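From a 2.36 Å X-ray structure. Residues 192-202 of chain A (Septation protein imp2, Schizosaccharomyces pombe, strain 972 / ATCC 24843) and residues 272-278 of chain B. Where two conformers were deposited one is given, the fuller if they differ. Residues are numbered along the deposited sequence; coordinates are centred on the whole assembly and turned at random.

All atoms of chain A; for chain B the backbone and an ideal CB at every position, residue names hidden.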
# COMPACT_ATOMS: atom_id res chain seq x y z
N ALA A 192 -27.99 61.65 -8.05
CA ALA A 192 -27.86 60.53 -7.12
C ALA A 192 -27.34 59.27 -7.81
O ALA A 192 -26.55 58.52 -7.23
CB ALA A 192 -29.19 60.26 -6.44
N VAL A 193 -27.77 59.03 -9.04
CA VAL A 193 -27.31 57.88 -9.80
C VAL A 193 -25.84 58.04 -10.19
O VAL A 193 -25.09 57.06 -10.26
CB VAL A 193 -28.17 57.66 -11.07
CG1 VAL A 193 -27.57 56.57 -11.96
CG2 VAL A 193 -29.58 57.28 -10.69
N ARG A 194 -25.43 59.27 -10.47
CA ARG A 194 -24.04 59.54 -10.81
C ARG A 194 -23.13 59.18 -9.65
O ARG A 194 -22.09 58.54 -9.84
CB ARG A 194 -23.85 61.01 -11.20
CG ARG A 194 -22.38 61.49 -11.10
CD ARG A 194 -22.14 62.85 -11.69
NE ARG A 194 -23.10 63.87 -11.29
CZ ARG A 194 -23.19 64.39 -10.07
NH1 ARG A 194 -22.38 63.99 -9.10
NH2 ARG A 194 -24.11 65.31 -9.81
N ASP A 195 -23.53 59.59 -8.45
CA ASP A 195 -22.73 59.32 -7.26
C ASP A 195 -22.66 57.82 -6.99
O ASP A 195 -21.61 57.30 -6.61
CB ASP A 195 -23.32 60.04 -6.04
CG ASP A 195 -23.30 61.55 -6.18
OD1 ASP A 195 -22.52 62.06 -7.01
OD2 ASP A 195 -24.06 62.22 -5.46
N SER A 196 -23.77 57.13 -7.21
CA SER A 196 -23.85 55.69 -6.97
C SER A 196 -22.96 54.92 -7.95
O SER A 196 -22.28 53.97 -7.57
CB SER A 196 -25.30 55.22 -7.08
OG SER A 196 -25.42 53.86 -6.70
N TYR A 197 -22.96 55.35 -9.21
CA TYR A 197 -22.09 54.76 -10.23
C TYR A 197 -20.62 55.00 -9.91
O TYR A 197 -19.78 54.12 -10.12
CB TYR A 197 -22.42 55.32 -11.61
CG TYR A 197 -23.42 54.51 -12.39
CD1 TYR A 197 -24.71 54.30 -11.90
CD2 TYR A 197 -23.10 53.96 -13.62
CE1 TYR A 197 -25.63 53.57 -12.61
CE2 TYR A 197 -24.02 53.22 -14.34
CZ TYR A 197 -25.28 53.03 -13.83
OH TYR A 197 -26.21 52.30 -14.55
N ALA A 198 -20.31 56.19 -9.41
CA ALA A 198 -18.94 56.53 -9.03
C ALA A 198 -18.48 55.63 -7.90
O ALA A 198 -17.36 55.13 -7.91
CB ALA A 198 -18.84 57.99 -8.63
N ARG A 199 -19.35 55.44 -6.91
CA ARG A 199 -19.05 54.57 -5.79
C ARG A 199 -18.95 53.12 -6.24
O ARG A 199 -18.12 52.36 -5.74
CB ARG A 199 -20.10 54.71 -4.68
CG ARG A 199 -20.07 56.06 -3.98
CD ARG A 199 -20.89 56.04 -2.70
NE ARG A 199 -22.27 55.66 -2.94
CZ ARG A 199 -23.26 56.52 -3.12
NH1 ARG A 199 -23.03 57.83 -3.09
NH2 ARG A 199 -24.50 56.09 -3.34
N TRP A 200 -19.80 52.74 -7.19
CA TRP A 200 -19.81 51.39 -7.72
C TRP A 200 -18.51 51.04 -8.45
O TRP A 200 -17.96 49.96 -8.26
CB TRP A 200 -21.00 51.19 -8.67
CG TRP A 200 -20.85 49.98 -9.52
CD1 TRP A 200 -20.58 49.94 -10.86
CD2 TRP A 200 -20.94 48.62 -9.09
NE1 TRP A 200 -20.51 48.64 -11.29
CE2 TRP A 200 -20.73 47.81 -10.23
CE3 TRP A 200 -21.19 48.00 -7.86
CZ2 TRP A 200 -20.75 46.41 -10.16
CZ3 TRP A 200 -21.22 46.62 -7.80
CH2 TRP A 200 -21.00 45.84 -8.95
N THR A 201 -18.05 51.96 -9.28
CA THR A 201 -16.81 51.78 -10.04
C THR A 201 -15.62 51.53 -9.12
O THR A 201 -14.81 50.64 -9.37
CB THR A 201 -16.52 53.00 -10.94
OG1 THR A 201 -17.52 53.08 -11.97
CG2 THR A 201 -15.15 52.89 -11.58
N ASN A 202 -15.54 52.31 -8.04
CA ASN A 202 -14.45 52.17 -7.08
C ASN A 202 -14.54 50.88 -6.28
O ASN A 202 -13.53 50.23 -6.01
CB ASN A 202 -14.42 53.36 -6.13
CG ASN A 202 -13.56 54.50 -6.65
OD1 ASN A 202 -12.53 54.27 -7.28
ND2 ASN A 202 -13.98 55.73 -6.39
N UNK B 272 -15.25 47.91 -20.82
CA UNK B 272 -15.96 49.17 -20.78
C UNK B 272 -16.74 49.42 -19.50
O UNK B 272 -17.65 48.66 -19.15
CB UNK B 272 -16.92 49.24 -21.97
N UNK B 273 -16.40 50.50 -18.80
CA UNK B 273 -17.11 50.90 -17.60
C UNK B 273 -18.36 51.69 -17.96
O UNK B 273 -18.28 52.74 -18.60
CB UNK B 273 -16.20 51.72 -16.69
N UNK B 274 -19.54 51.17 -17.57
CA UNK B 274 -20.82 51.83 -17.85
C UNK B 274 -20.91 53.20 -17.18
O UNK B 274 -20.72 53.30 -15.97
CB UNK B 274 -21.98 50.95 -17.38
N UNK B 275 -21.20 54.23 -17.97
CA UNK B 275 -21.31 55.58 -17.44
C UNK B 275 -22.75 55.89 -17.04
O UNK B 275 -23.69 55.36 -17.63
CB UNK B 275 -20.81 56.60 -18.47
N UNK B 276 -22.93 56.76 -16.02
CA UNK B 276 -24.27 57.13 -15.53
C UNK B 276 -25.11 57.87 -16.58
O UNK B 276 -24.56 58.63 -17.38
CB UNK B 276 -24.14 58.00 -14.28
N UNK B 277 -26.43 57.64 -16.57
CA UNK B 277 -27.35 58.30 -17.50
C UNK B 277 -27.43 59.80 -17.23
O UNK B 277 -27.47 60.21 -16.07
CB UNK B 277 -28.74 57.68 -17.40
N UNK B 278 -27.48 60.60 -18.30
CA UNK B 278 -27.48 62.05 -18.15
C UNK B 278 -28.89 62.64 -18.15
O UNK B 278 -29.86 61.95 -18.45
CB UNK B 278 -26.66 62.69 -19.27

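Chain A presents one side of a helix, along which Val A193, Tyr A197 and Thr A201 recur at intervals of four residues and direct their CA-to-CB bonds toward the extended backbone of chain B. The helix thus turns mainly a valine side chain, a tyrosine ring and a threonine toward chain B, which favours apolar packing.

Position 272 begins the strand with phi/psi of -92/120, and nothing of chain A lies within 5.5 Å of its ideal CB. The helix sets no requirement here, and many residues would serve. The deposited residue is Gly B272, which makes no contact with the helix.

At position 273 CA-to-CB points toward the helix, but the ideal CB is still 5.1 Å from Thr A201 OG1. That gap leaves room for a side chain of moderate length, and the strand angles, -82/119, suit a beta-branched residue. Thr A201 OG1 donates to Tyr A197 O (3.1 Å), so it has no need of a partner from chain B, though it could still accept; valine, isoleucine or leucine would pack here, and threonine is possible. The residue is Ile B273, whose CG2 comes to 3.6 Å from Thr A201 OG1, a packing contact.

Position 274 also points toward chain A, and its ideal CB sits 4.3 Å from Tyr A197 CE2. A phi of -63 with psi of 126 is compatible with proline, although valine or alanine could also meet the ring. Pro B274 is found; its CB packs 4.3 Å from Tyr A197 CE2, while its O lies 3.4 Å from Tyr A197 CD2 at the ring edge, near the ring plane.

Position 275 turns its CA-to-CB bond away, and no atom of the helix lies within 5.5 Å of its ideal CB, so a polar or long side chain is easily accommodated. Gln B275 fits this description. Its contact with the helix comes from the backbone, with O 3.9 Å from Tyr A197 CE2.

Position 276 has the ideal CB nearest to the helix. Its CA-to-CB bond runs sideways, yet the ideal CB is 3.8 Å from Arg A194 CA and 4.0 Å from Tyr A197 CG, so a compact apolar group is favoured. Alanine would suit, and with phi/psi of -64/146 so would proline. Pro B276 places its CA over one face of the Tyr A197 ring, 4.1 Å from the centroid and 21° off the normal, a CH-pi contact. Its CB lies 3.8 Å from Arg A194 CA, and its CD packs 4.0 Å from Tyr A197 CD2, so the pyrrolidine ring meets both the helix backbone and the aromatic ring.

At position 277 the bond again runs sideways, with nothing near the ideal CB. Many residues could fit, but phi of -66 and psi of 139 admit proline, whose ring folds back to the backbone nitrogen. Pro B277 uses that geometry: its CD reaches Val A193 CG1 at 3.8 Å.

Position 278 is out of reach of the helix, and a flexible polar residue is one of many possibilities. It is Lys B278, and it takes no part in the contact. With every residue named, no hydrogen bond joins the two stretches.

Chain B 272-278: GIPQPPK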
# COMPACT_ATOMS: atom_id res chain seq x y z
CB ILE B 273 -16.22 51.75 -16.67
CG1 ILE B 273 -14.94 51.01 -16.32
CG2 ILE B 273 -16.99 52.14 -15.41
CD1 ILE B 273 -13.97 51.81 -15.49
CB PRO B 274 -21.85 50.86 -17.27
CG PRO B 274 -21.14 49.54 -17.18
CD PRO B 274 -19.72 49.89 -16.87
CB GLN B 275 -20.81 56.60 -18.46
CG GLN B 275 -19.33 56.47 -18.78
CD GLN B 275 -18.45 56.52 -17.54
OE1 GLN B 275 -17.64 55.63 -17.31
NE2 GLN B 275 -18.61 57.57 -16.74
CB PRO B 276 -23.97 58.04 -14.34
CG PRO B 276 -22.58 58.55 -14.58
CD PRO B 276 -21.87 57.40 -15.23
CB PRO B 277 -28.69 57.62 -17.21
CG PRO B 277 -28.34 56.35 -16.49
CD PRO B 277 -27.12 56.68 -15.70
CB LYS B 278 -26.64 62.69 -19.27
CG LYS B 278 -25.17 62.90 -18.90
CD LYS B 278 -24.32 63.18 -20.14
CE LYS B 278 -22.94 63.71 -19.77
NZ LYS B 278 -22.99 65.12 -19.28
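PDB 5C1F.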